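Local coordinates for 6-carboxyhexanoate--coa ligase (Bacillus subtilis, PDB 5FLG), which belongs to the 6-carboxyhexanoate--CoA ligase family and is modelled with magnesium, pimelic acid and phosphoaminophosphonic acid-adenylate ester bound in neighbouring pockets, at residues Leu52-Gly57 / Ser195-Tyr200; Met13-Asn18 / Gly57-Met62; Phe129-Gly134 / Phe231-Asn236. All blocks are in the same frame, centred on the assembly; numbering follows the deposited sequence.

Contact 1. Residues Leu52-Gly57 / Ser195-Tyr200; sequences LSHSRG and SDDPDY. With MG (magnesium ion), chain F; ANP (phosphoaminophosphonic acid-adenylate ester), chain D; PML (pimelic acid), chain C.
D197 OD1 binds the magnesium ion at 2.2 Å, and H54 CE1 touches this same D197 OD1 at 3.1 Å without a hydrogen bond. The H54 ring brings its edge to this oxygen, and the ring and carboxylate planes stand 82° apart. H54 NE2 itself gives its hydrogen to O2G of phosphoaminophosphonic acid-adenylate ester, 2.8 Å away and nearly straight. The same O2G binds the metal, so one phosphate oxygen is shared by the histidine and the ion. H54 ND1, on the other side of CE1 from NE2, accepts in the ring plane from the backbone N of R56, which fixes the rotation of the imidazole. D196 OD1, O1A of the nucleotide and a water complete the modelled ligands of the magnesium.

R56 reaches over the other aspartate. Its chain bends at chi3 (56°), which turns NE back toward D196. NH1 donates to D196 O at 2.9 Å, from above the carbonyl plane. D196 OD2 sits over the centre of one guanidinium face, 3.5 Å above it. This is a long ion pair of charge alone, since no N-H points at the oxygen. Nearby, S55 OG donates to D199 OD1 at 2.9 Å and lies against P198 CD. S195 OG accepts from D197 N, an ST turn. The other carboxylate oxygen, D197 OD2, is paired with R171, and Y200 OH makes a very short bond to O12 of pimelic acid.

The loop 52-57 thus serves the nucleotide phosphate directly, while 195-200 carries the metal ligands. Positive charge from R56 and R171 may partly offset the two carboxylates and the phosphates crowded round the ion.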
loop_
_atom_site.group_PDB
_atom_site.type_symbol
_atom_site.label_atom_id
_atom_site.label_comp_id
_atom_site.label_asym_id
_atom_site.label_seq_id
_atom_site.Cartn_x
_atom_site.Cartn_y
_atom_site.Cartn_z
ATOM N N LEU A 52 -8.281 -11.113 -0.748
ATOM C CA LEU A 52 -9.665 -11.083 -1.277
ATOM C C LEU A 52 -10.443 -12.391 -1.089
ATOM O O LEU A 52 -11.650 -12.389 -1.128
ATOM C CB LEU A 52 -9.685 -10.740 -2.759
ATOM C CG LEU A 52 -9.191 -9.350 -3.140
ATOM C CD1 LEU A 52 -9.328 -9.156 -4.629
ATOM C CD2 LEU A 52 -9.915 -8.257 -2.378
ATOM N N SER A 53 -9.768 -13.506 -0.872
ATOM C CA SER A 53 -10.472 -14.765 -0.797
ATOM C C SER A 53 -10.345 -15.344 0.610
ATOM O O SER A 53 -10.217 -16.540 0.775
ATOM C CB SER A 53 -9.862 -15.736 -1.809
ATOM O OG SER A 53 -8.504 -15.966 -1.470
ATOM N N HIS A 54 -10.288 -14.500 1.628
ATOM C CA HIS A 54 -9.977 -14.998 2.955
ATOM C C HIS A 54 -11.233 -15.543 3.635
ATOM O O HIS A 54 -12.287 -14.928 3.583
ATOM C CB HIS A 54 -9.329 -13.915 3.808
ATOM C CG HIS A 54 -8.468 -14.456 4.901
ATOM N ND1 HIS A 54 -8.990 -15.166 5.959
ATOM C CD2 HIS A 54 -7.127 -14.596 4.985
ATOM C CE1 HIS A 54 -8.003 -15.593 6.725
ATOM N NE2 HIS A 54 -6.861 -15.292 6.134
ATOM N N SER A 55 -11.074 -16.641 4.369
ATOM C CA SER A 55 -12.162 -17.240 5.132
ATOM C C SER A 55 -12.649 -16.363 6.295
ATOM O O SER A 55 -13.693 -16.631 6.865
ATOM C CB SER A 55 -11.699 -18.587 5.694
ATOM O OG SER A 55 -10.672 -18.419 6.687
ATOM N N ARG A 56 -11.863 -15.372 6.717
ATOM C CA ARG A 56 -12.323 -14.473 7.754
ATOM C C ARG A 56 -13.247 -13.381 7.164
ATOM O O ARG A 56 -13.764 -12.545 7.887
ATOM C CB ARG A 56 -11.135 -13.853 8.506
ATOM C CG ARG A 56 -10.406 -14.854 9.399
ATOM C CD ARG A 56 -9.086 -14.345 9.961
ATOM N NE ARG A 56 -9.211 -13.104 10.712
ATOM C CZ ARG A 56 -9.499 -13.025 12.007
ATOM N NH1 ARG A 56 -9.764 -14.120 12.705
ATOM N NH2 ARG A 56 -9.642 -11.835 12.578
ATOM N N GLY A 57 -13.454 -13.401 5.850
ATOM C CA GLY A 57 -14.401 -12.501 5.197
ATOM C C GLY A 57 -13.760 -11.594 4.147
ATOM O O GLY A 57 -12.536 -11.588 3.946
ATOM N N SER A 195 -3.751 -20.714 14.122
ATOM C CA SER A 195 -4.327 -19.835 13.157
ATOM C C SER A 195 -5.509 -19.089 13.745
ATOM O O SER A 195 -6.288 -19.655 14.509
ATOM C CB SER A 195 -4.819 -20.648 11.919
ATOM O OG SER A 195 -5.181 -19.738 10.893
ATOM N N ASP A 196 -5.744 -17.880 13.262
ATOM C CA ASP A 196 -7.020 -17.202 13.495
ATOM C C ASP A 196 -8.015 -17.458 12.320
ATOM O O ASP A 196 -9.103 -16.897 12.317
ATOM C CB ASP A 196 -6.827 -15.697 13.687
ATOM C CG ASP A 196 -6.059 -15.042 12.514
ATOM O OD1 ASP A 196 -5.436 -15.786 11.717
ATOM O OD2 ASP A 196 -6.080 -13.792 12.387
ATOM N N ASP A 197 -7.710 -18.397 11.440
ATOM C CA ASP A 197 -8.692 -18.795 10.384
ATOM C C ASP A 197 -9.730 -19.809 10.930
ATOM O O ASP A 197 -9.360 -20.789 11.569
ATOM C CB ASP A 197 -7.974 -19.450 9.215
ATOM C CG ASP A 197 -6.934 -18.542 8.539
ATOM O OD1 ASP A 197 -6.756 -17.348 8.896
ATOM O OD2 ASP A 197 -6.207 -19.081 7.678
ATOM N N PRO A 198 -11.010 -19.687 10.519
ATOM C CA PRO A 198 -12.001 -20.625 11.042
ATOM C C PRO A 198 -11.844 -22.033 10.475
ATOM O O PRO A 198 -12.368 -22.989 11.027
ATOM C CB PRO A 198 -13.342 -19.997 10.627
ATOM C CG PRO A 198 -13.011 -19.108 9.482
ATOM C CD PRO A 198 -11.638 -18.569 9.789
ATOM N N ASP A 199 -11.047 -22.183 9.442
ATOM C CA ASP A 199 -11.075 -23.423 8.674
ATOM C C ASP A 199 -9.693 -24.058 8.680
ATOM O O ASP A 199 -9.411 -24.925 7.856
ATOM C CB ASP A 199 -11.518 -23.155 7.244
ATOM C CG ASP A 199 -10.742 -22.005 6.606
ATOM O OD1 ASP A 199 -10.060 -21.205 7.322
ATOM O OD2 ASP A 199 -10.775 -21.935 5.370
ATOM N N TYR A 200 -8.885 -23.735 9.694
ATOM C CA TYR A 200 -7.572 -24.378 9.829
ATOM C C TYR A 200 -7.137 -24.497 11.280
ATOM O O TYR A 200 -6.998 -23.478 11.983
ATOM C CB TYR A 200 -6.550 -23.586 9.042
ATOM C CG TYR A 200 -5.302 -24.359 8.755
ATOM C CD1 TYR A 200 -5.260 -25.292 7.721
ATOM C CD2 TYR A 200 -4.178 -24.230 9.581
ATOM C CE1 TYR A 200 -4.106 -26.006 7.446
ATOM C CE2 TYR A 200 -3.048 -25.001 9.369
ATOM C CZ TYR A 200 -3.009 -25.883 8.310
ATOM O OH TYR A 200 -1.849 -26.563 8.045
HETATM MG MG MG F . -5.130 -15.938 9.499
HETATM P PG ANP D . -3.431 -14.877 6.687
HETATM O O1G ANP D . -3.970 -14.224 5.444
HETATM O O2G ANP D . -4.415 -15.832 7.306
HETATM O O3G ANP D . -2.075 -15.493 6.566
HETATM P PB ANP D . -2.154 -13.615 9.054
HETATM O O1B ANP D . -0.827 -13.961 8.477
HETATM O O2B ANP D . -2.431 -12.355 9.787
HETATM N N3B ANP D . -3.302 -13.555 7.764
HETATM P PA ANP D . -2.056 -16.307 10.066
HETATM O O1A ANP D . -3.097 -17.305 10.284
HETATM O O2A ANP D . -0.988 -16.457 9.020
HETATM O O3A ANP D . -2.686 -14.829 9.984
HETATM O "O5'" ANP D . -1.312 -16.181 11.534
HETATM C "C5'" ANP D . -2.029 -16.395 12.717
HETATM C "C4'" ANP D . -1.690 -15.293 13.724
HETATM O "O4'" ANP D . -0.270 -15.266 13.916
HETATM C "C3'" ANP D . -2.092 -13.915 13.222
HETATM O "O3'" ANP D . -3.395 -13.557 13.666
HETATM C "C2'" ANP D . -1.082 -13.020 13.878
HETATM O "O2'" ANP D . -1.477 -12.798 15.232
HETATM C "C1'" ANP D . 0.140 -13.894 13.869
HETATM N N9 ANP D . 0.938 -13.576 12.678
HETATM C C8 ANP D . 0.683 -13.918 11.366
HETATM N N7 ANP D . 1.701 -13.508 10.574
HETATM C C5 ANP D . 2.595 -12.861 11.383
HETATM C C6 ANP D . 3.869 -12.141 11.225
HETATM N N6 ANP D . 4.442 -11.974 10.030
HETATM N N1 ANP D . 4.475 -11.640 12.324
HETATM C C2 ANP D . 3.918 -11.755 13.534
HETATM N N3 ANP D . 2.798 -12.449 13.793
HETATM C C4 ANP D . 2.066 -12.906 12.750
HETATM C C1 PML C . 1.295 -25.644 9.727
HETATM O O11 PML C . 2.446 -26.149 9.938
HETATM O O12 PML C . 0.417 -26.286 9.049
HETATM C C2 PML C . 0.882 -24.473 10.638
HETATM C C3 PML C . 0.416 -23.191 9.966
HETATM C C4 PML C . -0.632 -22.412 10.781
HETATM C C5 PML C . -0.317 -20.943 10.989
HETATM C C6 PML C . -1.468 -19.994 10.665
HETATM C C7 PML C . -1.921 -20.111 9.208
HETATM O O71 PML C . -1.092 -19.892 8.294
HETATM O O72 PML C . -3.138 -20.306 8.959
HETATM O O HOH W 1 -5.719 -13.505 9.339
#

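Contact 2. Residues Met13-Asn18 / Gly57-Met62; sequences MRASMN and GKPDFM
A classic beta bulge joins the ends of strands 8-17 and 61-68 in an antiparallel sheet, three-stranded within this chain, with D60 and F61 both facing S16. The carbonyl oxygen S16 O takes two N-H groups. D60 N donates to it at 2.9 Å, and F61 N adds a weak bond. In return S16 N donates to F61 O at 3.0 Å, completing the hydrogen-bonded pair S16-F61. The next pair, A15-M62, is non-hydrogen-bonded. There M62 CA approaches R14 O and A15 CA approaches F61 O, each as a CA-H...O contact.

The side chains divide between two faces. On the face of A15 and M62, the methyl of A15 meets P59 CB at 3.8 Å and the terminal CE of M62 at 4.0 Å. M62 CG lies anti to the backbone N (chi1 -178°), where it meets CG of M13; the two methionine chains cross obliquely. Helix 40-52 covers this side, with L48 and L52 on M62 and L47 on M13. On the other face, S16 OG touches CB and CD1 of F61, while its polar partner is the carbonyl of G19.

F61 and M62 also pair with a strand of the second subunit, so the sheet continues across the dimer interface. K58 makes a cation-pi contact with F37 of that subunit. Strand 26-36 flanks strand 8-17 on its other edge.

Where strand 8-17 ends, D60 holds the chain as it turns. M17 CB packs on K58 O at 3.6 Å. D60 OD1 accepts from G19 N, and D60 OD2 receives N18 N at 2.7 Å on its syn side, 16° out of the carboxylate plane.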
loop_
_atom_site.group_PDB
_atom_site.type_symbol
_atom_site.label_atom_id
_atom_site.label_comp_id
_atom_site.label_asym_id
_atom_site.label_seq_id
_atom_site.Cartn_x
_atom_site.Cartn_y
_atom_site.Cartn_z
ATOM N N MET A 13 1.383 -6.655 2.740
ATOM C CA MET A 13 -0.030 -6.466 2.535
ATOM C C MET A 13 -0.717 -6.570 3.881
ATOM O O MET A 13 -0.469 -7.488 4.635
ATOM C CB MET A 13 -0.612 -7.541 1.587
ATOM C CG MET A 13 -2.132 -7.457 1.383
ATOM S SD MET A 13 -3.140 -8.408 2.566
ATOM C CE MET A 13 -2.674 -10.079 2.191
ATOM N N ARG A 14 -1.755 -5.772 4.056
ATOM C CA ARG A 14 -2.704 -6.060 5.073
ATOM C C ARG A 14 -4.107 -5.674 4.633
ATOM O O ARG A 14 -4.305 -4.787 3.789
ATOM C CB ARG A 14 -2.309 -5.300 6.335
ATOM C CG ARG A 14 -2.272 -3.816 6.128
ATOM C CD ARG A 14 -1.529 -3.184 7.295
ATOM N NE ARG A 14 -1.669 -1.735 7.348
ATOM C CZ ARG A 14 -0.672 -0.909 7.655
ATOM N NH1 ARG A 14 0.564 -1.370 7.858
ATOM N NH2 ARG A 14 -0.904 0.396 7.712
ATOM N N ALA A 15 -5.079 -6.320 5.254
ATOM C CA ALA A 15 -6.452 -6.138 4.846
ATOM C C ALA A 15 -7.344 -6.233 6.061
ATOM O O ALA A 15 -7.102 -7.038 6.961
ATOM C CB ALA A 15 -6.858 -7.186 3.801
ATOM N N SER A 16 -8.435 -5.479 6.025
ATOM C CA SER A 16 -9.376 -5.466 7.116
ATOM C C SER A 16 -10.788 -5.186 6.638
ATOM O O SER A 16 -10.992 -4.806 5.499
ATOM C CB SER A 16 -8.956 -4.405 8.140
ATOM O OG SER A 16 -8.850 -3.149 7.518
ATOM N N MET A 17 -11.758 -5.433 7.508
ATOM C CA MET A 17 -13.121 -5.024 7.251
ATOM C C MET A 17 -13.660 -4.143 8.373
ATOM O O MET A 17 -13.147 -4.161 9.508
ATOM C CB MET A 17 -14.021 -6.235 6.975
ATOM C CG MET A 17 -14.226 -7.197 8.128
ATOM S SD MET A 17 -15.376 -8.514 7.643
ATOM C CE MET A 17 -16.925 -7.744 8.131
ATOM N N ASN A 18 -14.644 -3.319 8.001
ATOM C CA ASN A 18 -15.155 -2.193 8.810
ATOM C C ASN A 18 -14.066 -1.176 9.119
ATOM O O ASN A 18 -13.788 -0.874 10.285
ATOM C CB ASN A 18 -15.818 -2.668 10.113
ATOM C CG ASN A 18 -16.748 -3.845 9.905
ATOM O OD1 ASN A 18 -16.718 -4.809 10.665
ATOM N ND2 ASN A 18 -17.565 -3.783 8.862
ATOM N N GLY A 57 -13.454 -13.401 5.850
ATOM C CA GLY A 57 -14.401 -12.501 5.197
ATOM C C GLY A 57 -13.760 -11.594 4.147
ATOM O O GLY A 57 -12.536 -11.588 3.946
ATOM N N LYS A 58 -14.581 -10.736 3.558
ATOM C CA LYS A 58 -14.169 -9.864 2.455
ATOM C C LYS A 58 -13.723 -8.504 3.012
ATOM O O LYS A 58 -14.431 -7.888 3.798
ATOM C CB LYS A 58 -15.345 -9.689 1.487
ATOM C CG LYS A 58 -15.331 -8.394 0.699
ATOM C CD LYS A 58 -16.669 -8.119 0.024
ATOM C CE LYS A 58 -16.882 -6.623 -0.181
ATOM N NZ LYS A 58 -18.011 -6.368 -1.118
ATOM N N PRO A 59 -12.518 -8.051 2.648
ATOM C CA PRO A 59 -12.012 -6.764 3.147
ATOM C C PRO A 59 -12.675 -5.556 2.481
ATOM O O PRO A 59 -13.202 -5.677 1.372
ATOM C CB PRO A 59 -10.525 -6.819 2.814
ATOM C CG PRO A 59 -10.430 -7.728 1.650
ATOM C CD PRO A 59 -11.534 -8.743 1.806
ATOM N N ASP A 60 -12.810 -4.464 3.221
ATOM C CA ASP A 60 -13.160 -3.181 2.607
ATOM C C ASP A 60 -11.987 -2.220 2.600
ATOM O O ASP A 60 -12.131 -1.072 2.184
ATOM C CB ASP A 60 -14.371 -2.519 3.290
ATOM C CG ASP A 60 -14.240 -2.449 4.776
ATOM O OD1 ASP A 60 -13.177 -2.008 5.283
ATOM O OD2 ASP A 60 -15.223 -2.832 5.444
ATOM N N PHE A 61 -10.827 -2.708 3.049
ATOM C CA PHE A 61 -9.634 -1.906 3.114
ATOM C C PHE A 61 -8.418 -2.794 2.925
ATOM O O PHE A 61 -8.365 -3.899 3.478
ATOM C CB PHE A 61 -9.530 -1.226 4.474
ATOM C CG PHE A 61 -8.270 -0.480 4.647
ATOM C CD1 PHE A 61 -7.104 -1.155 4.967
ATOM C CD2 PHE A 61 -8.203 0.852 4.299
ATOM C CE1 PHE A 61 -5.914 -0.474 5.065
ATOM C CE2 PHE A 61 -7.014 1.547 4.415
ATOM C CZ PHE A 61 -5.860 0.874 4.754
ATOM N N MET A 62 -7.503 -2.384 2.062
ATOM C CA MET A 62 -6.272 -3.140 1.870
ATOM C C MET A 62 -5.164 -2.216 1.428
ATOM O O MET A 62 -5.393 -1.263 0.694
ATOM C CB MET A 62 -6.474 -4.277 0.859
ATOM C CG MET A 62 -5.241 -5.137 0.634
ATOM S SD MET A 62 -5.413 -6.366 -0.697
ATOM C CE MET A 62 -6.952 -7.149 -0.199
#

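Contact 3. Residues Phe129-Gly134 / Phe231-Asn236; sequences FDIHTG and FIDGSN
F129 and D130 pair in parallel with F231 and I232, the last rungs of strands 127-130 and 227-232 before both chains leave the sheet. I232 N donates to F129 O at 2.7 Å. I131 N then donates to I232 O at 2.9 Å. The two bonds grip I232 on both its N-H and its carbonyl.

F129 and F231 extend side by side on one face, pointing the same way. Their rings meet obliquely, CD2 of F129 lying 3.9 Å from CE1 of F231. Helix 107-116 packs over this pair, with A113 touching both side chains. I232 and D130 turn to the opposite face, where M137 touches both.

I131 ends the ladder and lies over the start of the second loop. Its CG1 sits between the backbone N and the carbonyl carbon (chi1 73°), and chi2 (168°) extends CD1 to D233 CB at 3.6 Å, while CG2 of I131 lies against F231 CB at 4.1 Å. Within the first loop, D130 OD1 accepts from H132 N at 2.6 Å, an Asx turn. The donor sits above the carboxylate plane. G134 N bonds back to D130 O, closing the turn that leads into strand 135-136.

H132 swings its ring toward the second loop. NE2 gives a weak bond to D233 OD1 at 3.1 Å, with ring and carboxylate planes 80° apart. I131 CG1 lies over one face of the imidazole, offset toward its rim.

The firm links here are the backbone bonds and the buried rings. The exposed histidine and aspartate add a weak polar link, which a positive charge on H132 would be expected to strengthen.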
loop_
_atom_site.group_PDB
_atom_site.type_symbol
_atom_site.label_atom_id
_atom_site.label_comp_id
_atom_site.label_asym_id
_atom_site.label_seq_id
_atom_site.Cartn_x
_atom_site.Cartn_y
_atom_site.Cartn_z
ATOM N N PHE A 129 6.712 -12.227 25.081
ATOM C CA PHE A 129 6.444 -12.572 26.433
ATOM C C PHE A 129 7.779 -12.837 27.151
ATOM O O PHE A 129 8.527 -13.756 26.821
ATOM C CB PHE A 129 5.515 -13.794 26.485
ATOM C CG PHE A 129 4.731 -13.908 27.765
ATOM C CD1 PHE A 129 3.819 -12.924 28.124
ATOM C CD2 PHE A 129 4.979 -14.938 28.660
ATOM C CE1 PHE A 129 3.153 -12.982 29.342
ATOM C CE2 PHE A 129 4.318 -14.996 29.877
ATOM C CZ PHE A 129 3.402 -14.014 30.221
ATOM N N ASP A 130 8.074 -12.031 28.146
ATOM C CA ASP A 130 9.379 -12.117 28.823
ATOM C C ASP A 130 9.359 -13.238 29.834
ATOM O O ASP A 130 8.564 -13.196 30.752
ATOM C CB ASP A 130 9.607 -10.811 29.523
ATOM C CG ASP A 130 10.946 -10.735 30.238
ATOM O OD1 ASP A 130 11.614 -11.759 30.504
ATOM O OD2 ASP A 130 11.299 -9.598 30.549
ATOM N N ILE A 131 10.273 -14.205 29.720
ATOM C CA ILE A 131 10.256 -15.357 30.607
ATOM C C ILE A 131 10.900 -15.011 31.963
ATOM O O ILE A 131 10.817 -15.776 32.881
ATOM C CB ILE A 131 11.006 -16.565 30.039
ATOM C CG1 ILE A 131 12.519 -16.330 30.096
ATOM C CG2 ILE A 131 10.567 -16.876 28.632
ATOM C CD1 ILE A 131 13.339 -17.574 29.818
ATOM N N HIS A 132 11.461 -13.832 32.096
ATOM C CA HIS A 132 11.994 -13.401 33.400
ATOM C C HIS A 132 10.939 -12.729 34.275
ATOM O O HIS A 132 10.838 -13.007 35.454
ATOM C CB HIS A 132 13.157 -12.433 33.197
ATOM C CG HIS A 132 14.344 -13.065 32.562
ATOM N ND1 HIS A 132 14.825 -14.298 32.955
ATOM C CD2 HIS A 132 15.160 -12.636 31.569
ATOM C CE1 HIS A 132 15.911 -14.584 32.259
ATOM N NE2 HIS A 132 16.115 -13.610 31.386
ATOM N N THR A 133 10.172 -11.825 33.698
ATOM C CA THR A 133 9.154 -11.103 34.442
ATOM C C THR A 133 7.844 -11.853 34.418
ATOM O O THR A 133 6.936 -11.496 35.144
ATOM C CB THR A 133 8.900 -9.733 33.820
ATOM O OG1 THR A 133 8.445 -9.906 32.463
ATOM C CG2 THR A 133 10.173 -8.913 33.812
ATOM N N GLY A 134 7.669 -12.766 33.464
ATOM C CA GLY A 134 6.364 -13.436 33.278
ATOM C C GLY A 134 5.261 -12.500 32.793
ATOM O O GLY A 134 4.095 -12.729 33.060
ATOM N N PHE A 231 8.290 -16.434 23.263
ATOM C CA PHE A 231 8.785 -16.436 24.613
ATOM C C PHE A 231 10.229 -15.968 24.599
ATOM O O PHE A 231 11.086 -16.568 23.931
ATOM C CB PHE A 231 8.658 -17.838 25.188
ATOM C CG PHE A 231 7.231 -18.273 25.419
ATOM C CD1 PHE A 231 6.593 -17.992 26.609
ATOM C CD2 PHE A 231 6.515 -18.943 24.422
ATOM C CE1 PHE A 231 5.287 -18.389 26.820
ATOM C CE2 PHE A 231 5.199 -19.320 24.612
ATOM C CZ PHE A 231 4.580 -19.039 25.813
ATOM N N ILE A 232 10.456 -14.807 25.201
ATOM C CA ILE A 232 11.737 -14.095 25.100
ATOM C C ILE A 232 12.593 -14.182 26.369
ATOM O O ILE A 232 12.101 -14.008 27.487
ATOM C CB ILE A 232 11.513 -12.597 24.847
ATOM C CG1 ILE A 232 10.646 -12.401 23.618
ATOM C CG2 ILE A 232 12.838 -11.858 24.729
ATOM C CD1 ILE A 232 11.288 -12.834 22.318
ATOM N N ASP A 233 13.872 -14.471 26.170
ATOM C CA ASP A 233 14.862 -14.486 27.226
ATOM C C ASP A 233 16.025 -13.595 26.822
ATOM O O ASP A 233 16.943 -14.038 26.129
ATOM C CB ASP A 233 15.394 -15.896 27.437
ATOM C CG ASP A 233 16.644 -15.917 28.329
ATOM O OD1 ASP A 233 17.106 -14.830 28.749
ATOM O OD2 ASP A 233 17.163 -17.017 28.609
ATOM N N GLY A 234 15.991 -12.345 27.253
ATOM C CA GLY A 234 17.007 -11.399 26.849
ATOM C C GLY A 234 17.092 -10.237 27.818
ATOM O O GLY A 234 16.086 -9.863 28.430
ATOM N N SER A 235 18.302 -9.692 27.975
ATOM C CA SER A 235 18.530 -8.531 28.837
ATOM C C SER A 235 18.296 -7.271 28.046
ATOM O O SER A 235 18.172 -6.189 28.619
ATOM C CB SER A 235 19.971 -8.488 29.360
ATOM O OG SER A 235 20.277 -9.623 30.144
ATOM N N ASN A 236 18.407 -7.370 26.728
ATOM C CA ASN A 236 18.568 -6.168 25.938
ATOM C C ASN A 236 17.239 -5.454 25.816
ATOM O O ASN A 236 16.199 -5.951 26.247
ATOM C CB ASN A 236 19.146 -6.486 24.562
ATOM C CG ASN A 236 20.567 -7.017 24.638
ATOM O OD1 ASN A 236 21.352 -6.614 25.501
ATOM N ND2 ASN A 236 20.904 -7.934 23.740
#

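In the fold
Contacts 1 and 2 are neighbours, their centres 12 Å apart. They share G57, where the loop after helix 40-52 turns toward strand 61-68. They also touch directly, L52 CD2 lying 3.8 Å from M62 CE. Contact 1 supplies residues that bind the magnesium ion, the nucleotide and pimelic acid. Contact 2 lies next to it, in the antiparallel sheet, with the M13 side chain about 5 Å from the nucleotide. Contact 3 is remote, its centre 31 Å from that of contact 1, on the opposite side of the chain's centre. Its I232 side chain is about 12 Å from the nucleotide. Strands 188-194 and 227-232 are neighbours in the mixed sheet, linking the loop 195-200 to contact 3.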